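Local coordinates for protein isomerase/lactonizing enzyme (Agrobacterium tumefaciens, PDB 1RVK) that is of unknown function but belongs to the enolase superfamily and binds magnesium, consistent with isomerase or lactonizing chemistry on a carboxylate substrate, at residues 202-207 and 227-232; 168-173 and 188-193. One frame throughout, in Å; residues are numbered along the deposited sequence.

Interaction 1. Residues 202-207 and 227-232. With MG (magnesium ion), chain B.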
# COMPACT_ATOMS: atom_id res chain seq x y z
N ARG A 202 -6.50 -10.46 -15.83
CA ARG A 202 -7.17 -9.25 -15.38
C ARG A 202 -6.20 -8.07 -15.42
O ARG A 202 -5.06 -8.17 -14.96
CB ARG A 202 -7.75 -9.45 -13.98
CG ARG A 202 -8.99 -10.35 -13.98
CD ARG A 202 -9.45 -10.70 -12.57
NE ARG A 202 -10.65 -11.54 -12.58
CZ ARG A 202 -11.88 -11.08 -12.76
NH1 ARG A 202 -12.09 -9.79 -12.93
NH2 ARG A 202 -12.91 -11.92 -12.76
N LEU A 203 -6.66 -6.95 -15.98
CA LEU A 203 -5.82 -5.76 -16.13
C LEU A 203 -6.41 -4.51 -15.52
O LEU A 203 -7.62 -4.28 -15.59
CB LEU A 203 -5.54 -5.50 -17.61
CG LEU A 203 -4.81 -6.61 -18.38
CD1 LEU A 203 -4.65 -6.22 -19.84
CD2 LEU A 203 -3.46 -6.84 -17.73
N MSE A 204 -5.54 -3.69 -14.94
CA MSE A 204 -5.97 -2.44 -14.34
C MSE A 204 -4.95 -1.34 -14.60
O MSE A 204 -3.80 -1.61 -14.93
CB MSE A 204 -6.20 -2.65 -12.85
CG MSE A 204 -7.33 -3.64 -12.61
SE MSE A 204 -6.67 -5.40 -12.27
CE MSE A 204 -6.27 -4.84 -10.50
N ILE A 205 -5.39 -0.09 -14.45
CA ILE A 205 -4.52 1.04 -14.70
C ILE A 205 -4.65 2.12 -13.63
O ILE A 205 -5.75 2.49 -13.24
CB ILE A 205 -4.83 1.68 -16.10
CG1 ILE A 205 -4.04 2.98 -16.28
CG2 ILE A 205 -6.32 1.94 -16.24
CD1 ILE A 205 -2.57 2.79 -16.49
N ASP A 206 -3.50 2.58 -13.17
CA ASP A 206 -3.40 3.64 -12.17
C ASP A 206 -2.53 4.68 -12.87
O ASP A 206 -1.31 4.67 -12.76
CB ASP A 206 -2.71 3.09 -10.92
CG ASP A 206 -2.69 4.07 -9.77
OD1 ASP A 206 -2.18 3.69 -8.71
OD2 ASP A 206 -3.18 5.20 -9.90
N ALA A 207 -3.19 5.57 -13.60
CA ALA A 207 -2.49 6.60 -14.37
C ALA A 207 -2.22 7.88 -13.58
O ALA A 207 -2.51 7.96 -12.39
CB ALA A 207 -3.28 6.93 -15.63
N GLY A 227 -11.21 -3.95 -22.15
CA GLY A 227 -11.73 -4.79 -21.09
C GLY A 227 -11.00 -4.76 -19.76
O GLY A 227 -10.86 -5.80 -19.11
N PHE A 228 -10.54 -3.59 -19.34
CA PHE A 228 -9.84 -3.46 -18.07
C PHE A 228 -10.81 -3.56 -16.89
O PHE A 228 -11.97 -3.14 -16.99
CB PHE A 228 -9.08 -2.12 -18.00
CG PHE A 228 -7.68 -2.19 -18.53
CD1 PHE A 228 -6.62 -1.66 -17.79
CD2 PHE A 228 -7.41 -2.77 -19.77
CE1 PHE A 228 -5.30 -1.73 -18.27
CE2 PHE A 228 -6.10 -2.84 -20.26
CZ PHE A 228 -5.04 -2.32 -19.51
N ASP A 229 -10.33 -4.11 -15.78
CA ASP A 229 -11.12 -4.30 -14.57
C ASP A 229 -11.43 -3.01 -13.82
O ASP A 229 -12.50 -2.88 -13.24
CB ASP A 229 -10.41 -5.26 -13.62
CG ASP A 229 -10.67 -6.72 -13.95
OD1 ASP A 229 -11.03 -7.02 -15.10
OD2 ASP A 229 -10.51 -7.56 -13.04
N TRP A 230 -10.49 -2.08 -13.81
CA TRP A 230 -10.74 -0.82 -13.14
C TRP A 230 -9.75 0.27 -13.52
O TRP A 230 -8.67 0.00 -14.05
CB TRP A 230 -10.76 -1.00 -11.60
CG TRP A 230 -9.42 -1.10 -10.86
CD1 TRP A 230 -8.36 -0.23 -10.95
CD2 TRP A 230 -9.07 -2.05 -9.85
NE1 TRP A 230 -7.38 -0.59 -10.05
CE2 TRP A 230 -7.79 -1.70 -9.36
CE3 TRP A 230 -9.72 -3.17 -9.29
CZ2 TRP A 230 -7.14 -2.42 -8.35
CZ3 TRP A 230 -9.07 -3.89 -8.29
CH2 TRP A 230 -7.80 -3.51 -7.83
N ILE A 231 -10.17 1.51 -13.28
CA ILE A 231 -9.33 2.67 -13.54
C ILE A 231 -9.14 3.23 -12.14
O ILE A 231 -10.09 3.39 -11.38
CB ILE A 231 -10.04 3.68 -14.48
CG1 ILE A 231 -9.13 4.89 -14.73
CG2 ILE A 231 -11.39 4.10 -13.91
CD1 ILE A 231 -9.68 5.88 -15.74
N GLU A 232 -7.89 3.51 -11.79
CA GLU A 232 -7.55 3.98 -10.46
C GLU A 232 -6.97 5.39 -10.38
O GLU A 232 -6.01 5.72 -11.07
CB GLU A 232 -6.56 2.98 -9.84
CG GLU A 232 -6.15 3.24 -8.40
CD GLU A 232 -5.23 2.15 -7.90
OE1 GLU A 232 -5.38 0.99 -8.34
OE2 GLU A 232 -4.35 2.44 -7.08
MG MG B . -2.66 3.73 -6.66
O HOH W 1 -9.38 -7.22 -17.09
O HOH W 2 -6.05 5.69 -13.79
O HOH W 3 -3.70 5.65 -7.15
O HOH W 4 -0.80 4.86 -5.96
O HOH W 5 -1.34 1.86 -6.57
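Asp206 and Glu232, from neighbouring parallel strands, each give one carboxylate oxygen to the same magnesium ion, OD1 of Asp206 at 2.1 Å and OE2 of Glu232 at 2.2 Å. The metal holds these two like-charged atoms close, with the carboxylate planes 31° apart; Glu258 and three waters complete its shell. One of those waters also donates to Asp206 OD2. Glu232 runs extended from the backbone to CD, and its other oxygen, OE1, takes the Trp230 indole N-H on the anti lone pair besides a salt bridge from Lys169. That indole in turn lies against Met204, present as selenomethionine, whose bent chain sets methyl CE over the six-membered ring, 3.4 Å from its centroid. On the face that carries Ile205 and Ile231, Leu203 CB sits almost exactly over the centre of the Phe228 ring, and Ile205 CG2 meets CD1 of that ring at 3.9 Å. Two backbone bonds join the segments, Asp229 N to Leu203 O at 2.7 Å and Glu232 N to Ile205 O; a third, Ile205 N to Trp230 O, is weak. At the end away from the metal, Arg202 NH1 forms a salt bridge with Asp229 OD2, which lies in the guanidinium plane. This is the beta-alpha-beta unit of an enolase-superfamily barrel, with metal ligands at the C-terminal ends of successive strands.

Interaction 2. Residues 168-173 and 188-193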
# COMPACT_ATOMS: atom_id res chain seq x y z
N ILE A 168 -2.65 -7.89 -13.42
CA ILE A 168 -1.54 -6.97 -13.61
C ILE A 168 -2.05 -5.54 -13.62
O ILE A 168 -3.03 -5.24 -14.31
CB ILE A 168 -0.84 -7.22 -14.96
CG1 ILE A 168 -0.25 -8.63 -14.98
CG2 ILE A 168 0.27 -6.18 -15.19
CD1 ILE A 168 0.26 -9.05 -16.35
N LYS A 169 -1.41 -4.65 -12.86
CA LYS A 169 -1.82 -3.25 -12.85
C LYS A 169 -0.69 -2.37 -13.36
O LYS A 169 0.45 -2.47 -12.90
CB LYS A 169 -2.22 -2.79 -11.45
CG LYS A 169 -2.83 -1.38 -11.46
CD LYS A 169 -3.42 -0.97 -10.12
CE LYS A 169 -2.34 -0.54 -9.13
NZ LYS A 169 -2.92 -0.25 -7.78
N LEU A 170 -1.00 -1.50 -14.30
CA LEU A 170 0.01 -0.59 -14.83
C LEU A 170 -0.07 0.76 -14.15
O LEU A 170 -1.16 1.27 -13.90
CB LEU A 170 -0.18 -0.35 -16.33
CG LEU A 170 -0.19 -1.45 -17.38
CD1 LEU A 170 -0.20 -0.78 -18.75
CD2 LEU A 170 1.04 -2.34 -17.25
N HIS A 171 1.09 1.32 -13.83
CA HIS A 171 1.17 2.69 -13.32
C HIS A 171 1.87 3.27 -14.54
O HIS A 171 2.95 2.82 -14.90
CB HIS A 171 2.10 2.82 -12.10
CG HIS A 171 1.48 2.38 -10.80
ND1 HIS A 171 1.48 1.07 -10.38
CD2 HIS A 171 0.83 3.09 -9.84
CE1 HIS A 171 0.87 0.99 -9.21
NE2 HIS A 171 0.47 2.20 -8.86
N THR A 172 1.24 4.24 -15.21
CA THR A 172 1.86 4.80 -16.41
C THR A 172 2.77 5.99 -16.16
O THR A 172 3.16 6.26 -15.03
CB THR A 172 0.78 5.11 -17.47
OG1 THR A 172 -0.37 5.69 -16.84
CG2 THR A 172 0.35 3.82 -18.17
N TRP A 173 3.14 6.70 -17.23
CA TRP A 173 4.07 7.83 -17.13
C TRP A 173 3.55 9.09 -16.44
O TRP A 173 2.45 9.56 -16.72
CB TRP A 173 4.58 8.20 -18.52
CG TRP A 173 5.29 7.08 -19.21
CD1 TRP A 173 6.62 6.76 -19.11
CD2 TRP A 173 4.72 6.12 -20.10
NE1 TRP A 173 6.91 5.67 -19.89
CE2 TRP A 173 5.76 5.25 -20.51
CE3 TRP A 173 3.43 5.90 -20.60
CZ2 TRP A 173 5.55 4.18 -21.39
CZ3 TRP A 173 3.22 4.84 -21.48
CH2 TRP A 173 4.28 3.99 -21.86
N LYS A 188 -1.77 3.47 -25.20
CA LYS A 188 -0.95 2.57 -26.02
C LYS A 188 -0.33 1.50 -25.14
O LYS A 188 -0.20 0.34 -25.55
CB LYS A 188 0.17 3.33 -26.73
CG LYS A 188 -0.27 4.19 -27.91
CD LYS A 188 0.94 4.59 -28.74
CE LYS A 188 0.64 5.77 -29.65
NZ LYS A 188 0.50 7.04 -28.88
N ALA A 189 0.08 1.88 -23.93
CA ALA A 189 0.67 0.93 -23.01
C ALA A 189 -0.37 -0.11 -22.62
O ALA A 189 -0.10 -1.31 -22.61
CB ALA A 189 1.17 1.64 -21.76
N CYS A 190 -1.58 0.36 -22.31
CA CYS A 190 -2.66 -0.54 -21.93
C CYS A 190 -2.99 -1.52 -23.05
O CYS A 190 -3.20 -2.71 -22.81
CB CYS A 190 -3.91 0.27 -21.56
SG CYS A 190 -3.73 1.17 -19.99
N ALA A 191 -3.03 -1.00 -24.27
CA ALA A 191 -3.33 -1.83 -25.44
C ALA A 191 -2.23 -2.86 -25.67
O ALA A 191 -2.51 -4.01 -26.01
CB ALA A 191 -3.49 -0.96 -26.67
N ALA A 192 -0.98 -2.44 -25.51
CA ALA A 192 0.16 -3.32 -25.69
C ALA A 192 0.11 -4.48 -24.69
O ALA A 192 0.39 -5.63 -25.05
CB ALA A 192 1.46 -2.55 -25.52
N VAL A 193 -0.25 -4.18 -23.45
CA VAL A 193 -0.33 -5.22 -22.43
C VAL A 193 -1.48 -6.19 -22.72
O VAL A 193 -1.31 -7.41 -22.62
CB VAL A 193 -0.52 -4.62 -21.02
CG1 VAL A 193 -0.80 -5.74 -20.02
CG2 VAL A 193 0.75 -3.87 -20.61
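Leu170 packs its isobutyl end against the inner side of helix 188-193, meeting Val193 tip to tip: CD2 of Leu170 is 3.7 Å from CG2 of Val193, and its CD1 lies equally near that same methyl. The Val193 torsion explains the choice of branch: with CG1 anti to the backbone N (chi1 172°), CG2 stands beside that N and is the branch that meets the leucine. One turn earlier, CD1 of Leu170 touches the helix again, 4.1 Å from Ala189 CB and 4.2 Å from Cys190 SG, so a single leucine spans the turn. The helix backbone itself comes near here, with Ala189 O 3.9 Å from Leu170 CD1; that carbonyl is already bonded to Val193 N. Beyond the strand, Trp173 brings the far corner of its indole to the helix, CZ3 lying 3.8 Å from Ala189 CB and CH2 only slightly farther. The methyl approaches the ring obliquely. Thr172 adds a looser touch, its CG2 at 4.3 Å from the same Ala189 CB. The contact is buried and carried by apolar side chains, with the helix running back at 157° to the strand, as expected for the helix that follows a strand in an alpha/beta barrel. Tyr153 of helix 150-163 meets both Leu170 and Val193, and also stands edge-to-face with Trp173. On the other flank Leu203 of strand 202-206 packs on Val193 and Phe228 on Cys190, so helix 183-197 lies over the outside of the sheet beside helix 150-163.

In the fold
From the N terminus, interaction 2 comes first: strand 167-171 leads through a loop into helix 183-197, which folds back on it. The chain then enters strand 202-206, passes through helix 213-224 and returns as strand 230-232, closing interaction 1. The two loops stand in series, neither nesting nor crossing, and their centres are about 9 Å apart. Strand 202-206 joins them, as the direct neighbour of strand 167-171 and of strand 230-232 in one sheet. A probable hydrogen bond, Asp206 N to Leu170 O, ties interaction 2's strand to the metal-bearing end, while its helix covers the outside of the barrel.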